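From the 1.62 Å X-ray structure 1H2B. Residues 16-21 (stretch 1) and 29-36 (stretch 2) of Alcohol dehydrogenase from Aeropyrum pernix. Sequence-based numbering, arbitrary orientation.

Stretch 1, residues 16-21: LKAARL
Stretch 2, residues 29-36: RIEDVDYP

How do the two backbones lie? Lys-17 to Leu-21 and Arg-29 to Asp-32 are extended strands running antiparallel, their directions 143° apart; phi/psi is -148/153 at Ala-18, -101/114 at Ala-19 and -154/169 at Glu-31. Lys-17 pairs with Asp-32 and Ala-19 with Ile-30, each with CA atoms 4.5 Å apart, at the non-hydrogen-bonded positions. Ala-18 pairs with Glu-31 (CA to CA 5.5 Å) and Arg-20 with Arg-29 (CA to CA 5.1 Å) at the hydrogen-bonded ones.

Which backbone bonds fix this register? Ala-18 N donates to Glu-31 O (2.8 Å) and Glu-31 N to Ala-18 O (3.0 Å); Arg-20 N donates to Arg-29 O (2.8 Å) and Arg-29 N to Arg-20 O (2.9 Å). Val-33 N also donates to Leu-16 O at 2.8 Å, and Asp-32 CA brings a CA-H...O contact to that same Leu-16 O at 3.0 Å.

What joins the side chains on the face of Lys-17, Ala-19, Ile-30 and Asp-32? The Lys-17 chain bends through chi1 and chi2 (both m), then runs on through chi3 and chi4 (both t), bringing NZ to a salt bridge with Asp-32 (chi1 m), 3.0 Å from both OD1 and OD2, though the hydrogen bonds are weak. Both residues are exposed, as suits their charges.

What fills the other face? Small, buried Ala-18 leaves its CB 3.7 Å from Val-33 CG2, and Val-33 (chi1 m) points toward stretch 1. Its CG1 lies over one face of the Arg-20 guanidinium and 3.2 Å from Arg-20 CD. Arg-20 (m, t, p) and Glu-31 (p, t) make no direct salt bridge: Arg-20 NH1 is 4.4 Å from Glu-31 OE2. A water links them, accepting from Arg-20 NH1 and donating to Glu-31 OE2, each at 2.7 Å.

What packs beside the paired strands? Outside the paired residues, the apolar Leu-16 CD2 packs 3.9 Å from Tyr-35 CB. Altogether 629 Å² is buried.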

ATOM      1  N   LEU B  16     -45.517  13.244   9.425  1.00 46.54           N
ATOM      2  CA  LEU B  16     -45.078  13.819  10.726  1.00 41.11           C
ATOM      3  C   LEU B  16     -45.172  12.834  11.907  1.00 39.09           C
ATOM      4  O   LEU B  16     -45.078  13.246  13.058  1.00 41.53           O
ATOM      5  CB  LEU B  16     -45.815  15.126  11.038  1.00 42.21           C
ATOM      6  CG  LEU B  16     -46.376  16.023   9.908  1.00 52.25           C
ATOM      7  CD1 LEU B  16     -47.286  17.118  10.503  1.00 58.70           C
ATOM      8  CD2 LEU B  16     -45.292  16.653   9.010  1.00 52.13           C
ATOM      9  N   LYS B  17     -45.366  11.544  11.624  1.00 32.21           N
ATOM     10  CA  LYS B  17     -45.106  10.498  12.632  1.00 33.24           C
ATOM     11  C   LYS B  17     -43.604  10.241  12.729  1.00 28.88           C
ATOM     12  O   LYS B  17     -42.910  10.244  11.699  1.00 29.67           O
ATOM     13  CB  LYS B  17     -45.807   9.190  12.266  1.00 32.92           C
ATOM     14  CG  LYS B  17     -47.309   9.183  12.590  1.00 46.25           C
ATOM     15  CD  LYS B  17     -47.582   9.430  14.090  1.00 51.96           C
ATOM     16  CE  LYS B  17     -49.080   9.409  14.404  1.00 59.68           C
ATOM     17  NZ  LYS B  17     -49.414  10.246  15.591  1.00 57.69           N
ATOM     18  N   ALA B  18     -43.110  10.007  13.948  1.00 25.83           N
ATOM     19  CA  ALA B  18     -41.698   9.633  14.145  1.00 22.64           C
ATOM     20  C   ALA B  18     -41.510   8.703  15.358  1.00 25.61           C
ATOM     21  O   ALA B  18     -42.264   8.776  16.308  1.00 25.48           O
ATOM     22  CB  ALA B  18     -40.856  10.887  14.323  1.00 23.71           C
ATOM     23  N   ALA B  19     -40.465   7.872  15.344  1.00 21.23           N
ATOM     24  CA  ALA B  19     -40.120   7.042  16.513  1.00 22.83           C
ATOM     25  C   ALA B  19     -38.961   7.692  17.248  1.00 23.24           C
ATOM     26  O   ALA B  19     -37.842   7.821  16.698  1.00 23.78           O
ATOM     27  CB  ALA B  19     -39.761   5.624  16.063  1.00 23.27           C
ATOM     28  N   ARG B  20     -39.215   8.153  18.483  1.00 22.03           N
ATOM     29  CA  ARG B  20     -38.249   9.002  19.180  1.00 23.25           C
ATOM     30  C   ARG B  20     -37.819   8.480  20.514  1.00 26.26           C
ATOM     31  O   ARG B  20     -38.624   7.915  21.256  1.00 27.37           O
ATOM     32  CB  ARG B  20     -38.774  10.415  19.346  1.00 26.20           C
ATOM     33  CG  ARG B  20     -39.461  10.925  18.092  1.00 29.51           C
ATOM     34  CD  ARG B  20     -39.734  12.389  18.170  1.00 25.04           C
ATOM     35  NE  ARG B  20     -38.594  13.188  17.726  1.00 27.55           N
ATOM     36  CZ  ARG B  20     -38.394  14.449  18.066  1.00 32.61           C
ATOM     37  NH1 ARG B  20     -39.243  15.091  18.888  1.00 28.96           N
ATOM     38  NH2 ARG B  20     -37.350  15.079  17.588  1.00 28.73           N
ATOM     39  N   LEU B  21     -36.538   8.668  20.789  1.00 25.14           N
ATOM     40  CA  LEU B  21     -35.931   8.326  22.061  1.00 27.50           C
ATOM     41  C   LEU B  21     -36.114   9.508  23.004  1.00 28.03           C
ATOM     42  O   LEU B  21     -35.541  10.563  22.777  1.00 28.05           O
ATOM     43  CB  LEU B  21     -34.430   8.037  21.872  1.00 27.33           C
ATOM     44  CG  LEU B  21     -33.643   7.413  23.025  1.00 32.67           C
ATOM     45  CD1 LEU B  21     -32.328   6.918  22.469  1.00 25.31           C
ATOM     46  CD2 LEU B  21     -33.372   8.383  24.170  1.00 35.10           C
ATOM     47  N   ARG B  29     -40.902   6.224  21.586  1.00 27.70           N
ATOM     48  CA  ARG B  29     -42.242   6.785  21.497  1.00 27.21           C
ATOM     49  C   ARG B  29     -42.618   7.090  20.048  1.00 26.68           C
ATOM     50  O   ARG B  29     -41.851   7.749  19.325  1.00 26.12           O
ATOM     51  CB  ARG B  29     -42.350   8.010  22.413  1.00 30.50           C
ATOM     52  CG  ARG B  29     -42.368   7.566  23.881  1.00 43.81           C
ATOM     53  CD  ARG B  29     -41.547   8.390  24.850  1.00 55.41           C
ATOM     54  NE  ARG B  29     -42.208   9.655  25.146  1.00 55.43           N
ATOM     55  CZ  ARG B  29     -42.140  10.313  26.302  1.00 58.86           C
ATOM     56  NH1 ARG B  29     -41.437   9.853  27.331  1.00 57.52           N
ATOM     57  NH2 ARG B  29     -42.785  11.459  26.423  1.00 58.24           N
ATOM     58  N   ILE B  30     -43.744   6.550  19.602  1.00 27.52           N
ATOM     59  CA  ILE B  30     -44.222   6.824  18.255  1.00 28.94           C
ATOM     60  C   ILE B  30     -45.149   8.022  18.398  1.00 30.47           C
ATOM     61  O   ILE B  30     -46.169   7.925  19.091  1.00 29.30           O
ATOM     62  CB  ILE B  30     -44.947   5.599  17.632  1.00 32.98           C
ATOM     63  CG1 ILE B  30     -43.997   4.384  17.543  1.00 37.63           C
ATOM     64  CG2 ILE B  30     -45.510   5.951  16.274  1.00 35.79           C
ATOM     65  CD1 ILE B  30     -44.716   3.048  17.508  1.00 44.86           C
ATOM     66  N   GLU B  31     -44.789   9.161  17.800  1.00 27.45           N
ATOM     67  CA  GLU B  31     -45.532  10.398  18.050  1.00 26.59           C
ATOM     68  C   GLU B  31     -45.409  11.359  16.891  1.00 30.41           C
ATOM     69  O   GLU B  31     -44.598  11.149  15.998  1.00 28.91           O
ATOM     70  CB  GLU B  31     -45.014  11.075  19.302  1.00 27.96           C
ATOM     71  CG  GLU B  31     -43.552  11.464  19.279  1.00 32.45           C
ATOM     72  CD  GLU B  31     -42.966  11.589  20.657  1.00 40.36           C
ATOM     73  OE1 GLU B  31     -43.679  11.293  21.637  1.00 46.59           O
ATOM     74  OE2 GLU B  31     -41.790  11.981  20.769  1.00 39.69           O
ATOM     75  N   ASP B  32     -46.215  12.412  16.898  1.00 27.53           N
ATOM     76  CA  ASP B  32     -46.038  13.469  15.899  1.00 29.77           C
ATOM     77  C   ASP B  32     -44.878  14.409  16.214  1.00 29.17           C
ATOM     78  O   ASP B  32     -44.570  14.697  17.367  1.00 31.69           O
ATOM     79  CB  ASP B  32     -47.330  14.268  15.715  1.00 35.91           C
ATOM     80  CG  ASP B  32     -48.520  13.387  15.410  1.00 44.87           C
ATOM     81  OD1 ASP B  32     -48.558  12.797  14.304  1.00 54.82           O
ATOM     82  OD2 ASP B  32     -49.465  13.229  16.220  1.00 53.51           O
ATOM     83  N   VAL B  33     -44.226  14.896  15.158  1.00 21.12           N
ATOM     84  CA  VAL B  33     -43.148  15.864  15.286  1.00 23.35           C
ATOM     85  C   VAL B  33     -43.369  16.836  14.127  1.00 19.28           C
ATOM     86  O   VAL B  33     -44.105  16.525  13.211  1.00 22.12           O
ATOM     87  CB  VAL B  33     -41.781  15.174  15.212  1.00 26.73           C
ATOM     88  CG1 VAL B  33     -41.673  14.134  16.284  1.00 31.61           C
ATOM     89  CG2 VAL B  33     -41.665  14.471  13.961  1.00 24.44           C
ATOM     90  N   ASP B  34     -42.784  18.035  14.182  1.00 21.00           N
ATOM     91  CA  ASP B  34     -42.959  18.942  13.053  1.00 18.21           C
ATOM     92  C   ASP B  34     -42.093  18.488  11.861  1.00 20.62           C
ATOM     93  O   ASP B  34     -41.067  17.803  12.027  1.00 19.46           O
ATOM     94  CB  ASP B  34     -42.568  20.374  13.464  1.00 18.99           C
ATOM     95  CG  ASP B  34     -43.533  20.987  14.460  1.00 22.71           C
ATOM     96  OD1 ASP B  34     -44.572  20.383  14.735  1.00 20.68           O
ATOM     97  OD2 ASP B  34     -43.274  22.046  15.041  1.00 21.32           O
ATOM     98  N   TYR B  35     -42.523  18.889  10.672  1.00 20.06           N
ATOM     99  CA  TYR B  35     -41.786  18.644   9.434  1.00 21.28           C
ATOM    100  C   TYR B  35     -40.386  19.237   9.562  1.00 20.57           C
ATOM    101  O   TYR B  35     -40.183  20.278  10.210  1.00 19.04           O
ATOM    102  CB  TYR B  35     -42.572  19.298   8.292  1.00 17.21           C
ATOM    103  CG  TYR B  35     -41.977  19.186   6.922  1.00 18.86           C
ATOM    104  CD1 TYR B  35     -42.154  18.027   6.193  1.00 21.15           C
ATOM    105  CD2 TYR B  35     -41.293  20.252   6.356  1.00 19.40           C
ATOM    106  CE1 TYR B  35     -41.648  17.915   4.909  1.00 19.84           C
ATOM    107  CE2 TYR B  35     -40.780  20.158   5.069  1.00 22.08           C
ATOM    108  CZ  TYR B  35     -40.984  18.973   4.358  1.00 20.99           C
ATOM    109  OH  TYR B  35     -40.491  18.802   3.070  1.00 21.67           O
ATOM    110  N   PRO B  36     -39.363  18.567   9.013  1.00 17.47           N
ATOM    111  CA  PRO B  36     -37.989  19.071   9.178  1.00 16.00           C
ATOM    112  C   PRO B  36     -37.724  20.453   8.581  1.00 17.26           C
ATOM    113  O   PRO B  36     -38.378  20.828   7.603  1.00 20.78           O
ATOM    114  CB  PRO B  36     -37.103  18.000   8.433  1.00 15.49           C
ATOM    115  CG  PRO B  36     -37.998  16.801   8.285  1.00 18.93           C
ATOM    116  CD  PRO B  36     -39.439  17.326   8.210  1.00 19.65           C
TER
HETATM  117  O   HOH W   1     -41.384  14.638  20.530  1.00 45.55           O